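Local atomic coordinates of cyclase (PDB entry 3TFZ), a protein that probably catalyses regiospecific cyclisation and aromatisation of a nascent poly-beta-ketone chain during biosynthesis of the R1128 aromatic polyketides. Residues W21-D26 / L154-R159; G94-F99 / A148-V153. All blocks are in the same frame, centred on the assembly; numbering follows the deposited sequence.

Contact 1: residues W21-D26 / L154-R159; sequences WEVLAD and LGEAER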
loop_
_atom_site.group_PDB
_atom_site.type_symbol
_atom_site.label_atom_id
_atom_site.label_comp_id
_atom_site.label_asym_id
_atom_site.label_seq_id
_atom_site.Cartn_x
_atom_site.Cartn_y
_atom_site.Cartn_z
ATOM N N TRP A 21 12.151 -7.993 -9.610
ATOM C CA TRP A 21 13.457 -7.484 -9.316
ATOM C C TRP A 21 14.101 -6.992 -10.640
ATOM O O TRP A 21 14.573 -5.851 -10.696
ATOM C CB TRP A 21 14.343 -8.569 -8.654
ATOM C CG TRP A 21 15.756 -7.994 -8.486
ATOM C CD1 TRP A 21 16.896 -8.324 -9.188
ATOM C CD2 TRP A 21 16.107 -6.916 -7.611
ATOM N NE1 TRP A 21 17.946 -7.512 -8.769
ATOM C CE2 TRP A 21 17.465 -6.606 -7.845
ATOM C CE3 TRP A 21 15.381 -6.173 -6.630
ATOM C CZ2 TRP A 21 18.134 -5.585 -7.127
ATOM C CZ3 TRP A 21 16.011 -5.218 -5.946
ATOM C CH2 TRP A 21 17.405 -4.951 -6.158
ATOM N N GLU A 22 14.137 -7.864 -11.678
ATOM C CA GLU A 22 14.709 -7.515 -12.943
ATOM C C GLU A 22 14.187 -6.207 -13.539
ATOM O O GLU A 22 14.970 -5.492 -14.115
ATOM C CB GLU A 22 14.584 -8.640 -13.965
ATOM C CG GLU A 22 15.453 -9.881 -13.611
ATOM C CD GLU A 22 15.221 -11.007 -14.577
ATOM O OE1 GLU A 22 14.712 -10.677 -15.698
ATOM O OE2 GLU A 22 15.543 -12.202 -14.231
ATOM N N VAL A 23 12.875 -5.937 -13.445
ATOM C CA VAL A 23 12.284 -4.722 -13.929
ATOM C C VAL A 23 12.762 -3.500 -13.020
ATOM O O VAL A 23 13.155 -2.428 -13.535
ATOM C CB VAL A 23 10.742 -4.881 -13.946
ATOM C CG1 VAL A 23 9.959 -3.575 -14.135
ATOM C CG2 VAL A 23 10.295 -5.971 -14.983
ATOM N N LEU A 24 12.744 -3.665 -11.694
ATOM C CA LEU A 24 13.201 -2.630 -10.837
ATOM C C LEU A 24 14.654 -2.283 -11.071
ATOM O O LEU A 24 14.925 -1.094 -11.125
ATOM C CB LEU A 24 12.999 -2.981 -9.302
ATOM C CG LEU A 24 11.561 -3.164 -8.784
ATOM C CD1 LEU A 24 11.592 -3.703 -7.416
ATOM C CD2 LEU A 24 10.851 -1.851 -8.860
ATOM N N ALA A 25 15.569 -3.296 -11.102
ATOM C CA ALA A 25 17.017 -3.109 -11.263
ATOM C C ALA A 25 17.451 -2.399 -12.574
ATOM O O ALA A 25 18.564 -1.761 -12.611
ATOM C CB ALA A 25 17.850 -4.410 -11.087
ATOM N N ASP A 26 16.679 -2.543 -13.656
ATOM C CA ASP A 26 17.183 -2.034 -14.964
ATOM C C ASP A 26 16.720 -0.579 -15.177
ATOM O O ASP A 26 15.761 -0.336 -15.945
ATOM C CB ASP A 26 16.665 -3.017 -16.032
ATOM C CG ASP A 26 17.106 -2.682 -17.496
ATOM O OD1 ASP A 26 18.076 -1.908 -17.702
ATOM O OD2 ASP A 26 16.398 -3.196 -18.441
ATOM N N LEU A 154 4.200 -2.986 -12.198
ATOM C CA LEU A 154 3.281 -4.100 -12.256
ATOM C C LEU A 154 2.890 -4.438 -13.680
ATOM O O LEU A 154 2.994 -5.612 -14.044
ATOM C CB LEU A 154 2.066 -3.777 -11.376
ATOM C CG LEU A 154 0.552 -4.130 -11.421
ATOM C CD1 LEU A 154 -0.180 -4.675 -12.740
ATOM C CD2 LEU A 154 -0.040 -4.650 -10.117
ATOM N N GLY A 155 2.471 -3.411 -14.491
ATOM C CA GLY A 155 2.093 -3.570 -15.903
ATOM C C GLY A 155 3.265 -4.243 -16.653
ATOM O O GLY A 155 3.075 -5.192 -17.410
ATOM N N GLU A 156 4.462 -3.763 -16.398
ATOM C CA GLU A 156 5.664 -4.242 -17.064
ATOM C C GLU A 156 6.067 -5.667 -16.702
ATOM O O GLU A 156 6.503 -6.456 -17.568
ATOM C CB GLU A 156 6.826 -3.289 -16.802
ATOM C CG GLU A 156 8.136 -3.737 -17.463
ATOM C CD GLU A 156 8.108 -3.834 -18.983
ATOM O OE1 GLU A 156 7.195 -3.304 -19.657
ATOM O OE2 GLU A 156 9.045 -4.452 -19.542
ATOM N N ALA A 157 5.982 -6.004 -15.421
ATOM C CA ALA A 157 6.333 -7.354 -15.006
ATOM C C ALA A 157 5.311 -8.351 -15.577
ATOM O O ALA A 157 5.661 -9.475 -16.009
ATOM C CB ALA A 157 6.460 -7.470 -13.388
ATOM N N GLU A 158 4.051 -7.987 -15.516
ATOM C CA GLU A 158 2.979 -8.863 -16.008
ATOM C C GLU A 158 3.016 -9.028 -17.604
ATOM O O GLU A 158 2.867 -10.137 -18.114
ATOM C CB GLU A 158 1.622 -8.391 -15.471
ATOM C CG GLU A 158 1.518 -8.377 -13.969
ATOM C CD GLU A 158 0.118 -7.987 -13.435
ATOM O OE1 GLU A 158 -0.740 -7.679 -14.264
ATOM O OE2 GLU A 158 -0.119 -7.922 -12.197
ATOM N N ARG A 159 3.218 -7.936 -18.348
ATOM C CA ARG A 159 3.632 -7.928 -19.755
ATOM C C ARG A 159 4.710 -8.972 -20.083
ATOM O O ARG A 159 4.671 -9.578 -21.129
ATOM C CB ARG A 159 4.311 -6.588 -19.954
ATOM C CG ARG A 159 4.354 -6.121 -21.253
ATOM C CD ARG A 159 4.575 -4.559 -21.384
ATOM N NE ARG A 159 3.437 -3.796 -20.878
ATOM C CZ ARG A 159 3.509 -2.720 -20.064
ATOM N NH1 ARG A 159 4.698 -2.192 -19.658
ATOM N NH2 ARG A 159 2.356 -2.129 -19.686
#
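V23 reaches from helix 17-25 to E156 and A157 on helix 131-164. The setting is the helix-grip fold of the Bet v 1-like superfamily, in which a long C-terminal helix lies against a curved antiparallel sheet. The short helix 17-25 belongs to the same fold and meets the long one here. The contact is small and purely van der Waals, with 112 Å² buried over both sides. The closest CA atoms across the contact are those of V23 and A157, 6.6 Å apart.

V23 points its branched CB toward the long helix, and its two methyls divide the work. V23 CG1 lies 3.8 Å from E156 CG. V23 CG2 is only slightly farther, 4.0 Å from the same E156 CG, and also approaches the backbone of A157, with V23 CG2 4.2 Å from A157 CA. The methyl of A157 stands at the side of this approach and adds a looser apolar contact. The fork of V23 therefore faces the aliphatic part of E156, and the two side chains cross obliquely.

E156 can offer carbon to V23 because of its shape. CG is anti to the backbone N (chi1 179°), and the chain then bends at chi2 (61°). CB and CG face the valine, while the carboxylate serves charged partners. Its OE2 forms a salt bridge with R160, whose side chain also touches V23. Next to the contact, A157 packs on V13 of strand 5-13, and V23 also meets V153, one turn before A157. The other carboxylate oxygen, OE1, is gripped from within the long helix: R159 NH1 donates to the anti lone pair of E156 OE1 at 2.7 Å, nearly in the guanidinium plane.

Contact 2: residues G94-F99 / A148-V153; sequences GEWRAF and ADLNAV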
loop_
_atom_site.group_PDB
_atom_site.type_symbol
_atom_site.label_atom_id
_atom_site.label_comp_id
_atom_site.label_asym_id
_atom_site.label_seq_id
_atom_site.Cartn_x
_atom_site.Cartn_y
_atom_site.Cartn_z
ATOM N N GLY A 94 13.706 6.772 0.307
ATOM C CA GLY A 94 12.761 5.685 0.453
ATOM C C GLY A 94 13.336 4.342 0.014
ATOM O O GLY A 94 14.554 4.175 -0.167
ATOM N N GLU A 95 12.440 3.366 -0.177
ATOM C CA GLU A 95 12.775 2.044 -0.627
ATOM C C GLU A 95 11.752 1.502 -1.575
ATOM O O GLU A 95 10.585 1.735 -1.377
ATOM C CB GLU A 95 12.880 1.064 0.614
ATOM C CG GLU A 95 14.040 1.358 1.358
ATOM C CD GLU A 95 14.325 0.369 2.521
ATOM O OE1 GLU A 95 13.470 -0.538 2.848
ATOM O OE2 GLU A 95 15.411 0.547 3.148
ATOM N N TRP A 96 12.199 0.696 -2.542
ATOM C CA TRP A 96 11.342 -0.324 -3.178
ATOM C C TRP A 96 11.603 -1.614 -2.443
ATOM O O TRP A 96 12.751 -1.893 -2.205
ATOM C CB TRP A 96 11.780 -0.612 -4.610
ATOM C CG TRP A 96 11.541 0.473 -5.568
ATOM C CD1 TRP A 96 12.451 1.376 -5.970
ATOM C CD2 TRP A 96 10.306 0.769 -6.337
ATOM N NE1 TRP A 96 11.890 2.230 -6.890
ATOM C CE2 TRP A 96 10.610 1.843 -7.191
ATOM C CE3 TRP A 96 9.024 0.176 -6.418
ATOM C CZ2 TRP A 96 9.667 2.403 -8.126
ATOM C CZ3 TRP A 96 8.050 0.726 -7.384
ATOM C CH2 TRP A 96 8.402 1.824 -8.202
ATOM N N ARG A 97 10.542 -2.393 -2.144
ATOM C CA ARG A 97 10.624 -3.682 -1.524
ATOM C C ARG A 97 9.633 -4.635 -2.245
ATOM O O ARG A 97 8.461 -4.369 -2.283
ATOM C CB ARG A 97 10.200 -3.594 -0.067
ATOM C CG ARG A 97 10.923 -2.476 0.810
ATOM C CD ARG A 97 10.042 -2.148 2.048
ATOM N NE ARG A 97 10.709 -1.179 2.915
ATOM C CZ ARG A 97 10.221 -0.671 4.037
ATOM N NH1 ARG A 97 9.037 -1.042 4.481
ATOM N NH2 ARG A 97 10.939 0.196 4.743
ATOM N N ALA A 98 10.123 -5.801 -2.710
ATOM C CA ALA A 98 9.402 -6.827 -3.400
ATOM C C ALA A 98 9.365 -8.053 -2.490
ATOM O O ALA A 98 10.382 -8.559 -2.214
ATOM C CB ALA A 98 10.147 -7.188 -4.674
ATOM N N PHE A 99 8.228 -8.554 -2.043
ATOM C CA PHE A 99 8.155 -9.724 -1.229
ATOM C C PHE A 99 7.541 -10.883 -2.049
ATOM O O PHE A 99 6.609 -10.678 -2.806
ATOM C CB PHE A 99 7.291 -9.442 -0.040
ATOM C CG PHE A 99 7.807 -8.298 0.852
ATOM C CD1 PHE A 99 8.581 -8.572 1.937
ATOM C CD2 PHE A 99 7.349 -6.986 0.691
ATOM C CE1 PHE A 99 9.022 -7.552 2.734
ATOM C CE2 PHE A 99 7.735 -6.034 1.461
ATOM C CZ PHE A 99 8.593 -6.318 2.542
ATOM N N ALA A 148 1.465 5.858 -9.882
ATOM C CA ALA A 148 1.818 5.713 -11.273
ATOM C C ALA A 148 3.039 4.811 -11.432
ATOM O O ALA A 148 3.030 3.928 -12.296
ATOM C CB ALA A 148 2.076 7.122 -11.946
ATOM N N ASP A 149 3.996 4.932 -10.506
ATOM C CA ASP A 149 5.232 4.149 -10.530
ATOM C C ASP A 149 4.993 2.674 -10.219
ATOM O O ASP A 149 5.515 1.768 -10.872
ATOM C CB ASP A 149 6.266 4.766 -9.505
ATOM C CG ASP A 149 7.020 6.043 -10.036
ATOM O OD1 ASP A 149 6.818 6.478 -11.224
ATOM O OD2 ASP A 149 7.832 6.618 -9.231
ATOM N N LEU A 150 4.327 2.433 -9.092
ATOM C CA LEU A 150 3.857 1.085 -8.711
ATOM C C LEU A 150 3.147 0.385 -9.858
ATOM O O LEU A 150 3.472 -0.736 -10.095
ATOM C CB LEU A 150 2.953 1.157 -7.460
ATOM C CG LEU A 150 3.642 1.269 -6.084
ATOM C CD1 LEU A 150 2.651 1.581 -4.948
ATOM C CD2 LEU A 150 4.473 -0.009 -5.672
ATOM N N ASN A 151 2.115 1.001 -10.466
ATOM C CA ASN A 151 1.360 0.489 -11.631
ATOM C C ASN A 151 2.238 0.277 -12.941
ATOM O O ASN A 151 2.035 -0.672 -13.703
ATOM C CB ASN A 151 0.119 1.365 -11.929
ATOM C CG ASN A 151 -0.975 1.257 -10.818
ATOM O OD1 ASN A 151 -1.198 0.207 -10.146
ATOM N ND2 ASN A 151 -1.725 2.344 -10.683
ATOM N N ALA A 152 3.200 1.154 -13.178
ATOM C CA ALA A 152 4.180 1.044 -14.285
ATOM C C ALA A 152 4.914 -0.276 -14.097
ATOM O O ALA A 152 5.015 -1.075 -15.039
ATOM C CB ALA A 152 5.147 2.172 -14.225
ATOM N N VAL A 153 5.392 -0.530 -12.869
ATOM C CA VAL A 153 6.236 -1.678 -12.607
ATOM C C VAL A 153 5.419 -2.989 -12.753
ATOM O O VAL A 153 5.895 -3.965 -13.323
ATOM C CB VAL A 153 6.976 -1.606 -11.245
ATOM C CG1 VAL A 153 7.768 -2.942 -11.008
ATOM C CG2 VAL A 153 7.925 -0.481 -11.211
#
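W96 lays the outer end of its six-membered ring against three side chains of helix 131-164. V153 CG2 sits 3.8 Å from W96 CH2 and nearly as close to CZ3. D149 CB lies 3.9 Å from W96 CH2, and the D149 side chain crosses the indole at about a right angle. L150 runs past the ring in the opposite direction, with L150 CD2 4.0 Å from W96 CZ3. All three approach the indole obliquely.

The strand and helix axes stay 12.1 Å apart and cross at -35°, so the indole has to span the gap. With CG anti to the carbonyl carbon (chi1 -70°), its far end is carried to the helix. L24, I78 and L110 also pack on W96. If an alanine replaced W96, V153 and L150 would probably lose their partner on the strand, and a gap would open between sheet and helix.

The D149 side chain also lies about 4 Å from a bound cyclohexylpropylsulfonic acid, probably from the crystallisation liquor, which may mark a pocket. Packing of the long C-terminal helix on the concave sheet is the hallmark of the helix-grip fold, whose interior cavity probably receives the polyketide in this family.

Overall arrangement
Contacts 1 and 2 have centres 9 Å apart and share helix 131-164. They use successive parts of it: segment 148-153 faces strand 89-100, while helix 17-25 is met by the next segment, 154-159. Along the chain the order is 21-26, 94-99, 148-153, 154-159, so contact 2 is enclosed between the segments of contact 1. The two are in direct touch. L24 CD2 lies 3.7 Å from W96 CE3, and V23 CG1 lies 3.9 Å from V153 CG1. V23, L24, W96 and V153 thus form one apolar cluster between the short helix, the sheet and the long helix. Together the contacts pack the C-terminal helix on helix 17-25 and on the sheet, as expected of the helix-grip fold.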